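PDB 3MPR: putative endonuclease/exonuclease/phosphatase family protein, which probably acts as a metal-dependent nuclease of the endonuclease/exonuclease/phosphatase family, cleaving phosphodiester bonds in nucleic acids. Local coordinates for residues A[148-162]-A[186-198]. Numbering follows the deposited sequence.
With ACY (acetic acid), chain F.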
ATOM      1  N   LYS A 148      -3.684 -23.388 -25.117  1.00 18.63           N
ATOM      2  CA  LYS A 148      -2.484 -22.626 -25.434  1.00 19.54           C
ATOM      3  C   LYS A 148      -2.673 -21.838 -26.729  1.00 16.44           C
ATOM      4  O   LYS A 148      -2.356 -20.650 -26.808  1.00 15.92           O
ATOM      5  CB  LYS A 148      -1.281 -23.563 -25.551  1.00 25.92           C
ATOM      6  CG  LYS A 148       0.040 -22.861 -25.829  1.00 30.93           C
ATOM      7  CD  LYS A 148       1.161 -23.880 -25.967  1.00 32.85           C
ATOM      8  CE  LYS A 148       2.530 -23.238 -25.841  1.00 34.57           C
ATOM      9  NZ  LYS A 148       2.657 -22.048 -26.723  1.00 38.03           N
ATOM     10  N   LYS A 149      -3.181 -22.498 -27.759  1.00 16.21           N
ATOM     11  CA  LYS A 149      -3.417 -21.797 -29.011  1.00 15.56           C
ATOM     12  C   LYS A 149      -4.385 -20.644 -28.768  1.00 13.04           C
ATOM     13  O   LYS A 149      -4.207 -19.546 -29.295  1.00 18.76           O
ATOM     14  CB  LYS A 149      -3.978 -22.734 -30.084  1.00 19.53           C
ATOM     15  CG  LYS A 149      -4.256 -22.014 -31.394  1.00 22.05           C
ATOM     16  CD  LYS A 149      -4.596 -22.980 -32.524  1.00 30.45           C
ATOM     17  CE  LYS A 149      -4.582 -22.255 -33.865  1.00 34.51           C
ATOM     18  NZ  LYS A 149      -5.430 -22.959 -34.859  1.00 39.54           N
ATOM     19  N   ALA A 150      -5.406 -20.896 -27.956  1.00  9.39           N
ATOM     20  CA  ALA A 150      -6.397 -19.860 -27.651  1.00 16.39           C
ATOM     21  C   ALA A 150      -5.765 -18.638 -26.981  1.00 14.53           C
ATOM     22  O   ALA A 150      -6.099 -17.509 -27.314  1.00 14.67           O
ATOM     23  CB  ALA A 150      -7.502 -20.417 -26.794  1.00 11.75           C
ATOM     24  N   ARG A 151      -4.850 -18.858 -26.039  1.00 16.16           N
ATOM     25  CA  ARG A 151      -4.162 -17.741 -25.388  1.00 13.09           C
ATOM     26  C   ARG A 151      -3.352 -16.890 -26.371  1.00 13.22           C
ATOM     27  O   ARG A 151      -3.390 -15.657 -26.321  1.00 15.74           O
ATOM     28  CB  ARG A 151      -3.265 -18.226 -24.237  1.00 10.24           C
ATOM     29  CG  ARG A 151      -4.032 -18.805 -23.042  1.00 14.13           C
ATOM     30  CD  ARG A 151      -3.093 -18.999 -21.845  1.00 16.56           C
ATOM     31  NE  ARG A 151      -2.020 -19.948 -22.113  1.00 16.26           N
ATOM     32  CZ  ARG A 151      -2.066 -21.246 -21.810  1.00 16.65           C
ATOM     33  NH1 ARG A 151      -3.147 -21.771 -21.245  1.00 16.75           N
ATOM     34  NH2 ARG A 151      -1.035 -22.024 -22.086  1.00 15.03           N
ATOM     35  N   VAL A 152      -2.622 -17.545 -27.268  1.00  9.95           N
ATOM     36  CA  VAL A 152      -1.830 -16.831 -28.257  1.00  9.90           C
ATOM     37  C   VAL A 152      -2.748 -16.067 -29.220  1.00 12.67           C
ATOM     38  O   VAL A 152      -2.565 -14.869 -29.462  1.00 16.25           O
ATOM     39  CB  VAL A 152      -0.902 -17.790 -29.035  1.00 14.17           C
ATOM     40  CG1 VAL A 152      -0.132 -17.035 -30.108  1.00 14.63           C
ATOM     41  CG2 VAL A 152       0.065 -18.480 -28.075  1.00 14.03           C
ATOM     42  N   GLU A 153      -3.745 -16.762 -29.760  1.00 16.49           N
ATOM     43  CA  GLU A 153      -4.697 -16.119 -30.662  1.00 16.74           C
ATOM     44  C   GLU A 153      -5.400 -14.967 -29.956  1.00 17.47           C
ATOM     45  O   GLU A 153      -5.639 -13.908 -30.548  1.00 17.10           O
ATOM     46  CB  GLU A 153      -5.722 -17.132 -31.166  1.00 15.95           C
ATOM     47  CG  GLU A 153      -5.108 -18.239 -32.028  1.00 19.87           C
ATOM     48  CD  GLU A 153      -4.727 -17.766 -33.436  1.00 31.71           C
ATOM     49  OE1 GLU A 153      -5.131 -16.652 -33.844  1.00 25.80           O
ATOM     50  OE2 GLU A 153      -4.018 -18.518 -34.140  1.00 38.60           O
ATOM     51  N   SER A 154      -5.738 -15.173 -28.690  1.00 14.62           N
ATOM     52  CA  SER A 154      -6.399 -14.128 -27.917  1.00  9.29           C
ATOM     53  C   SER A 154      -5.550 -12.862 -27.873  1.00  9.58           C
ATOM     54  O   SER A 154      -6.057 -11.750 -28.033  1.00 12.51           O
ATOM     55  CB  SER A 154      -6.720 -14.615 -26.502  1.00  9.73           C
ATOM     56  OG  SER A 154      -7.775 -15.562 -26.528  1.00 13.45           O
ATOM     57  N   ALA A 155      -4.252 -13.034 -27.650  1.00 10.07           N
ATOM     58  CA  ALA A 155      -3.366 -11.886 -27.535  1.00 13.98           C
ATOM     59  C   ALA A 155      -3.438 -11.025 -28.786  1.00 15.90           C
ATOM     60  O   ALA A 155      -3.516  -9.791 -28.705  1.00 13.17           O
ATOM     61  CB  ALA A 155      -1.937 -12.333 -27.258  1.00 16.55           C
ATOM     62  N   PHE A 156      -3.441 -11.669 -29.949  1.00 14.91           N
ATOM     63  CA  PHE A 156      -3.488 -10.917 -31.204  1.00 15.10           C
ATOM     64  C   PHE A 156      -4.862 -10.330 -31.523  1.00 11.61           C
ATOM     65  O   PHE A 156      -4.959  -9.261 -32.112  1.00 11.31           O
ATOM     66  CB  PHE A 156      -2.927 -11.754 -32.358  1.00 21.74           C
ATOM     67  CG  PHE A 156      -1.451 -11.990 -32.239  1.00 21.08           C
ATOM     68  CD1 PHE A 156      -0.563 -10.938 -32.393  1.00 19.71           C
ATOM     69  CD2 PHE A 156      -0.955 -13.243 -31.924  1.00 20.48           C
ATOM     70  CE1 PHE A 156       0.795 -11.138 -32.262  1.00 17.28           C
ATOM     71  CE2 PHE A 156       0.403 -13.449 -31.786  1.00 20.45           C
ATOM     72  CZ  PHE A 156       1.277 -12.399 -31.958  1.00 20.75           C
ATOM     73  N   LEU A 157      -5.922 -11.011 -31.104  1.00 12.08           N
ATOM     74  CA  LEU A 157      -7.273 -10.471 -31.254  1.00 13.96           C
ATOM     75  C   LEU A 157      -7.429  -9.210 -30.405  1.00 11.18           C
ATOM     76  O   LEU A 157      -8.018  -8.217 -30.829  1.00  9.15           O
ATOM     77  CB  LEU A 157      -8.307 -11.510 -30.838  1.00 13.90           C
ATOM     78  CG  LEU A 157      -9.736 -11.016 -30.594  1.00 14.57           C
ATOM     79  CD1 LEU A 157     -10.337 -10.404 -31.858  1.00 20.20           C
ATOM     80  CD2 LEU A 157     -10.612 -12.161 -30.076  1.00 13.43           C
ATOM     81  N   VAL A 158      -6.888  -9.245 -29.195  1.00  9.74           N
ATOM     82  CA  VAL A 158      -6.954  -8.060 -28.355  1.00  9.16           C
ATOM     83  C   VAL A 158      -6.227  -6.893 -29.014  1.00 11.60           C
ATOM     84  O   VAL A 158      -6.738  -5.774 -29.051  1.00 11.34           O
ATOM     85  CB  VAL A 158      -6.452  -8.338 -26.921  1.00 10.12           C
ATOM     86  CG1 VAL A 158      -6.249  -7.035 -26.175  1.00  9.86           C
ATOM     87  CG2 VAL A 158      -7.455  -9.224 -26.193  1.00 10.22           C
ATOM     88  N   GLN A 159      -5.049  -7.155 -29.569  1.00  8.96           N
ATOM     89  CA  GLN A 159      -4.312  -6.101 -30.247  1.00  9.16           C
ATOM     90  C   GLN A 159      -5.079  -5.583 -31.488  1.00 11.13           C
ATOM     91  O   GLN A 159      -5.042  -4.407 -31.793  1.00 10.78           O
ATOM     92  CB  GLN A 159      -2.904  -6.581 -30.590  1.00 10.84           C
ATOM     93  CG  GLN A 159      -2.060  -6.822 -29.336  1.00 12.63           C
ATOM     94  CD  GLN A 159      -0.805  -7.626 -29.601  1.00 19.55           C
ATOM     95  OE1 GLN A 159      -0.633  -8.726 -29.069  1.00 19.67           O
ATOM     96  NE2 GLN A 159       0.089  -7.073 -30.406  1.00 13.13           N
ATOM     97  N   GLU A 160      -5.791  -6.453 -32.191  1.00 13.82           N
ATOM     98  CA  GLU A 160      -6.632  -5.965 -33.292  1.00 11.72           C
ATOM     99  C   GLU A 160      -7.763  -5.057 -32.789  1.00 11.74           C
ATOM    100  O   GLU A 160      -8.042  -4.015 -33.381  1.00 14.00           O
ATOM    101  CB  GLU A 160      -7.178  -7.114 -34.125  1.00 16.19           C
ATOM    102  CG  GLU A 160      -6.103  -7.833 -34.944  1.00 31.90           C
ATOM    103  CD  GLU A 160      -5.406  -6.914 -35.954  1.00 43.21           C
ATOM    104  OE1 GLU A 160      -6.025  -6.576 -36.988  1.00 47.85           O
ATOM    105  OE2 GLU A 160      -4.240  -6.529 -35.711  1.00 40.86           O
ATOM    106  N   LYS A 161      -8.403  -5.441 -31.686  1.00 11.49           N
ATOM    107  CA  LYS A 161      -9.460  -4.623 -31.098  1.00  7.19           C
ATOM    108  C   LYS A 161      -8.941  -3.289 -30.568  1.00 10.92           C
ATOM    109  O   LYS A 161      -9.656  -2.291 -30.589  1.00 10.47           O
ATOM    110  CB  LYS A 161     -10.206  -5.393 -29.984  1.00  8.96           C
ATOM    111  CG  LYS A 161     -11.065  -6.542 -30.511  1.00  9.35           C
ATOM    112  CD  LYS A 161     -12.295  -6.036 -31.284  1.00 10.96           C
ATOM    113  CE  LYS A 161     -13.012  -7.194 -31.983  1.00 15.64           C
ATOM    114  NZ  LYS A 161     -14.247  -6.759 -32.701  1.00 15.72           N
HETATM  115  N   MSE A 162      -7.698  -3.259 -30.084  1.00 12.35           N
HETATM  116  CA  MSE A 162      -7.115  -2.009 -29.613  0.50 11.95           C
HETATM  117  C   MSE A 162      -7.075  -0.983 -30.729  1.00 15.60           C
HETATM  118  O   MSE A 162      -7.312   0.199 -30.504  1.00 14.02           O
HETATM  119  CB  MSE A 162      -5.705  -2.237 -29.084  0.50 11.38           C
HETATM  120  CG  MSE A 162      -5.685  -2.991 -27.780  0.50 11.85           C
HETATM  121 SE   MSE A 162      -3.861  -3.161 -27.148  0.50 25.13          SE
HETATM  122  CE  MSE A 162      -4.277  -3.615 -25.283  0.50  5.36           C
ATOM    123  N   GLN A 186       4.516 -18.184 -24.387  1.00 13.41           N
ATOM    124  CA  GLN A 186       4.331 -17.588 -25.698  1.00 15.24           C
ATOM    125  C   GLN A 186       3.285 -16.475 -25.704  1.00  9.86           C
ATOM    126  O   GLN A 186       3.467 -15.469 -26.375  1.00 11.64           O
ATOM    127  CB  GLN A 186       3.957 -18.657 -26.732  1.00 16.67           C
ATOM    128  CG  GLN A 186       3.969 -18.130 -28.155  1.00 21.09           C
ATOM    129  CD  GLN A 186       3.712 -19.212 -29.183  1.00 28.44           C
ATOM    130  OE1 GLN A 186       3.585 -20.393 -28.848  1.00 27.37           O
ATOM    131  NE2 GLN A 186       3.629 -18.812 -30.444  1.00 28.63           N
ATOM    132  N   SER A 187       2.195 -16.649 -24.956  1.00 11.86           N
ATOM    133  CA  SER A 187       1.129 -15.648 -24.948  1.00 11.10           C
ATOM    134  C   SER A 187       1.525 -14.360 -24.225  1.00 15.14           C
ATOM    135  O   SER A 187       0.958 -13.307 -24.483  1.00 21.19           O
ATOM    136  CB  SER A 187      -0.175 -16.221 -24.374  1.00 14.50           C
ATOM    137  OG  SER A 187       0.020 -16.724 -23.059  1.00 14.36           O
ATOM    138  N   TYR A 188       2.513 -14.435 -23.336  1.00 13.08           N
ATOM    139  CA  TYR A 188       3.089 -13.217 -22.773  1.00  9.40           C
ATOM    140  C   TYR A 188       3.897 -12.491 -23.862  1.00 13.20           C
ATOM    141  O   TYR A 188       3.725 -11.280 -24.101  1.00 13.26           O
ATOM    142  CB  TYR A 188       3.981 -13.554 -21.563  1.00  8.78           C
ATOM    143  CG  TYR A 188       4.756 -12.365 -21.019  1.00  8.36           C
ATOM    144  CD1 TYR A 188       5.996 -12.028 -21.540  1.00 12.40           C
ATOM    145  CD2 TYR A 188       4.237 -11.573 -19.991  1.00  7.82           C
ATOM    146  CE1 TYR A 188       6.710 -10.946 -21.064  1.00  9.65           C
ATOM    147  CE2 TYR A 188       4.944 -10.478 -19.507  1.00  8.92           C
ATOM    148  CZ  TYR A 188       6.183 -10.175 -20.050  1.00  9.38           C
ATOM    149  OH  TYR A 188       6.909  -9.111 -19.590  1.00 11.51           O
ATOM    150  N   ASP A 189       4.762 -13.242 -24.539  1.00 10.86           N
ATOM    151  CA  ASP A 189       5.573 -12.695 -25.618  1.00 14.40           C
ATOM    152  C   ASP A 189       4.683 -12.082 -26.683  1.00 10.90           C
ATOM    153  O   ASP A 189       5.061 -11.113 -27.330  1.00 12.83           O
ATOM    154  CB  ASP A 189       6.428 -13.784 -26.288  1.00 20.88           C
ATOM    155  CG  ASP A 189       7.387 -14.466 -25.331  1.00 30.93           C
ATOM    156  OD1 ASP A 189       7.671 -13.913 -24.247  1.00 31.59           O
ATOM    157  OD2 ASP A 189       7.870 -15.566 -25.681  1.00 35.74           O
ATOM    158  N   ALA A 190       3.506 -12.663 -26.882  1.00 12.15           N
ATOM    159  CA  ALA A 190       2.619 -12.185 -27.942  1.00 16.26           C
ATOM    160  C   ALA A 190       2.221 -10.716 -27.747  1.00 15.43           C
ATOM    161  O   ALA A 190       2.058  -9.973 -28.723  1.00 10.42           O
ATOM    162  CB  ALA A 190       1.401 -13.084 -28.079  1.00 13.87           C
ATOM    163  N   PHE A 191       2.100 -10.282 -26.493  1.00 11.31           N
ATOM    164  CA  PHE A 191       1.755  -8.888 -26.219  1.00  9.11           C
ATOM    165  C   PHE A 191       2.919  -7.916 -26.381  1.00 14.57           C
ATOM    166  O   PHE A 191       2.721  -6.775 -26.812  1.00 12.78           O
ATOM    167  CB  PHE A 191       1.147  -8.735 -24.812  1.00 10.46           C
ATOM    168  CG  PHE A 191      -0.215  -9.374 -24.665  1.00 11.80           C
ATOM    169  CD1 PHE A 191      -1.335  -8.772 -25.213  1.00 12.02           C
ATOM    170  CD2 PHE A 191      -0.370 -10.566 -23.980  1.00 14.80           C
ATOM    171  CE1 PHE A 191      -2.592  -9.348 -25.091  1.00 16.04           C
ATOM    172  CE2 PHE A 191      -1.626 -11.153 -23.849  1.00 14.39           C
ATOM    173  CZ  PHE A 191      -2.737 -10.543 -24.405  1.00 16.37           C
ATOM    174  N   VAL A 192       4.126  -8.347 -26.022  1.00 12.51           N
ATOM    175  CA  VAL A 192       5.225  -7.401 -25.850  1.00 12.42           C
ATOM    176  C   VAL A 192       6.370  -7.470 -26.853  1.00 16.18           C
ATOM    177  O   VAL A 192       7.150  -6.521 -26.949  1.00 16.45           O
ATOM    178  CB  VAL A 192       5.871  -7.526 -24.449  1.00 14.21           C
ATOM    179  CG1 VAL A 192       4.872  -7.188 -23.355  1.00 15.15           C
ATOM    180  CG2 VAL A 192       6.462  -8.925 -24.250  1.00 14.94           C
ATOM    181  N   SER A 193       6.501  -8.586 -27.564  1.00 18.13           N
ATOM    182  CA  SER A 193       7.698  -8.825 -28.375  1.00 18.95           C
ATOM    183  C   SER A 193       7.908  -7.813 -29.492  1.00 19.06           C
ATOM    184  O   SER A 193       9.040  -7.600 -29.914  1.00 18.32           O
ATOM    185  CB  SER A 193       7.691 -10.233 -28.975  1.00 19.89           C
ATOM    186  OG  SER A 193       6.774 -10.295 -30.057  1.00 24.80           O
ATOM    187  N   LYS A 194       6.834  -7.206 -29.989  1.00 16.97           N
ATOM    188  CA  LYS A 194       6.954  -6.184 -31.034  1.00 16.88           C
ATOM    189  C   LYS A 194       6.782  -4.753 -30.512  1.00 21.86           C
ATOM    190  O   LYS A 194       6.682  -3.806 -31.290  1.00 19.91           O
ATOM    191  CB  LYS A 194       5.946  -6.435 -32.168  1.00 20.39           C
ATOM    192  CG  LYS A 194       6.009  -7.822 -32.786  1.00 20.74           C
ATOM    193  CD  LYS A 194       7.400  -8.141 -33.321  1.00 22.03           C
ATOM    194  CE  LYS A 194       7.453  -9.548 -33.910  1.00 29.84           C
ATOM    195  NZ  LYS A 194       8.840  -9.959 -34.282  1.00 35.75           N
ATOM    196  N   GLY A 195       6.734  -4.589 -29.195  1.00 20.92           N
ATOM    197  CA  GLY A 195       6.596  -3.264 -28.615  1.00 18.53           C
ATOM    198  C   GLY A 195       5.251  -2.570 -28.810  1.00 17.38           C
ATOM    199  O   GLY A 195       5.152  -1.355 -28.608  1.00 16.34           O
ATOM    200  N   VAL A 196       4.221  -3.324 -29.198  1.00 10.69           N
ATOM    201  CA  VAL A 196       2.861  -2.781 -29.270  1.00 16.07           C
ATOM    202  C   VAL A 196       2.374  -2.410 -27.871  1.00 14.91           C
ATOM    203  O   VAL A 196       1.716  -1.382 -27.689  1.00 13.05           O
ATOM    204  CB  VAL A 196       1.864  -3.779 -29.935  1.00 16.67           C
ATOM    205  CG1 VAL A 196       0.430  -3.256 -29.872  1.00 15.16           C
ATOM    206  CG2 VAL A 196       2.264  -4.043 -31.391  1.00 20.31           C
ATOM    207  N   LEU A 197       2.703  -3.260 -26.895  1.00  7.47           N
ATOM    208  CA  LEU A 197       2.400  -3.021 -25.475  1.00  8.70           C
ATOM    209  C   LEU A 197       3.657  -3.237 -24.649  1.00 15.38           C
ATOM    210  O   LEU A 197       4.566  -3.944 -25.079  1.00 11.75           O
ATOM    211  CB  LEU A 197       1.348  -4.005 -24.968  1.00  6.41           C
ATOM    212  CG  LEU A 197      -0.079  -3.863 -25.511  1.00 11.91           C
ATOM    213  CD1 LEU A 197      -0.915  -5.123 -25.232  1.00 10.74           C
ATOM    214  CD2 LEU A 197      -0.743  -2.623 -24.928  1.00 11.44           C
ATOM    215  N   CYS A 198       3.674  -2.656 -23.450  1.00 13.61           N
ATOM    216  CA  CYS A 198       4.764  -2.822 -22.495  1.00 10.02           C
ATOM    217  C   CYS A 198       4.254  -3.454 -21.216  1.00 10.55           C
ATOM    218  O   CYS A 198       3.169  -3.119 -20.754  1.00 10.34           O
ATOM    219  CB  CYS A 198       5.361  -1.454 -22.148  1.00 13.05           C
ATOM    220  SG  CYS A 198       5.987  -0.581 -23.624  1.00 26.76           S
TER
HETATM  221  C   ACY F1311     -16.636  -8.361 -34.075  1.00 34.76           C
HETATM  222  O   ACY F1311     -16.850  -7.143 -34.348  1.00 20.97           O
HETATM  223  OXT ACY F1311     -15.549  -8.859 -33.661  1.00 34.01           O
HETATM  224  CH3 ACY F1311     -17.768  -9.313 -34.262  1.00 39.55           C
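Two nearly parallel helices, packed side by side on one sheet of the DNase I-like fold, meet where Ala155 of helix 148-164 faces Ala190 and Phe191 of helix 186-192. Their axes approach to 8.4 Å at 12°, a closeness that the small residues Ala155, Ser187 and Ala190 permit: Ala155 CB lies 3.5 Å from Ala190 CB. The backbones come nearest at Val152 and Ser187, with their CA atoms 4.6 Å apart. The Ala155 methyl also sits over one face of the Phe191 ring as a CH-pi contact, Ala155 CB being 3.6 Å from the ring centroid, while Val158 CB comes to the ring's edge. With CG anti to its carbonyl carbon (chi1 -68°), Phe191 turns its ring beneath the first helix; an alanine here would probably open a gap under Ala155 and deprive its methyl of the aromatic face. Ala190 CB is also met obliquely by the ring of Phe156, with CE2 3.9 Å away. Toward the N-terminal ends, Ser187 CB packs on Arg151 CB, and the extended Gln186 runs past Val152 CG2 to place OE1 2.8 Å from Lys148 NZ, the two long side chains crossing at about a right angle. A type I turn from Val192 to Gly195 leads on to Leu197; in one of two conformers modelled for selenomethionine Met162, CE meets Leu197 CD1 tip to tip, a less certain contact. Beneath the pair, Leu175 of strand 173-178 touches Phe191 and Leu197, Phe231 of strand 228-232 stacks on Phe191, and Val158 touches Phe101 of strand 93-102.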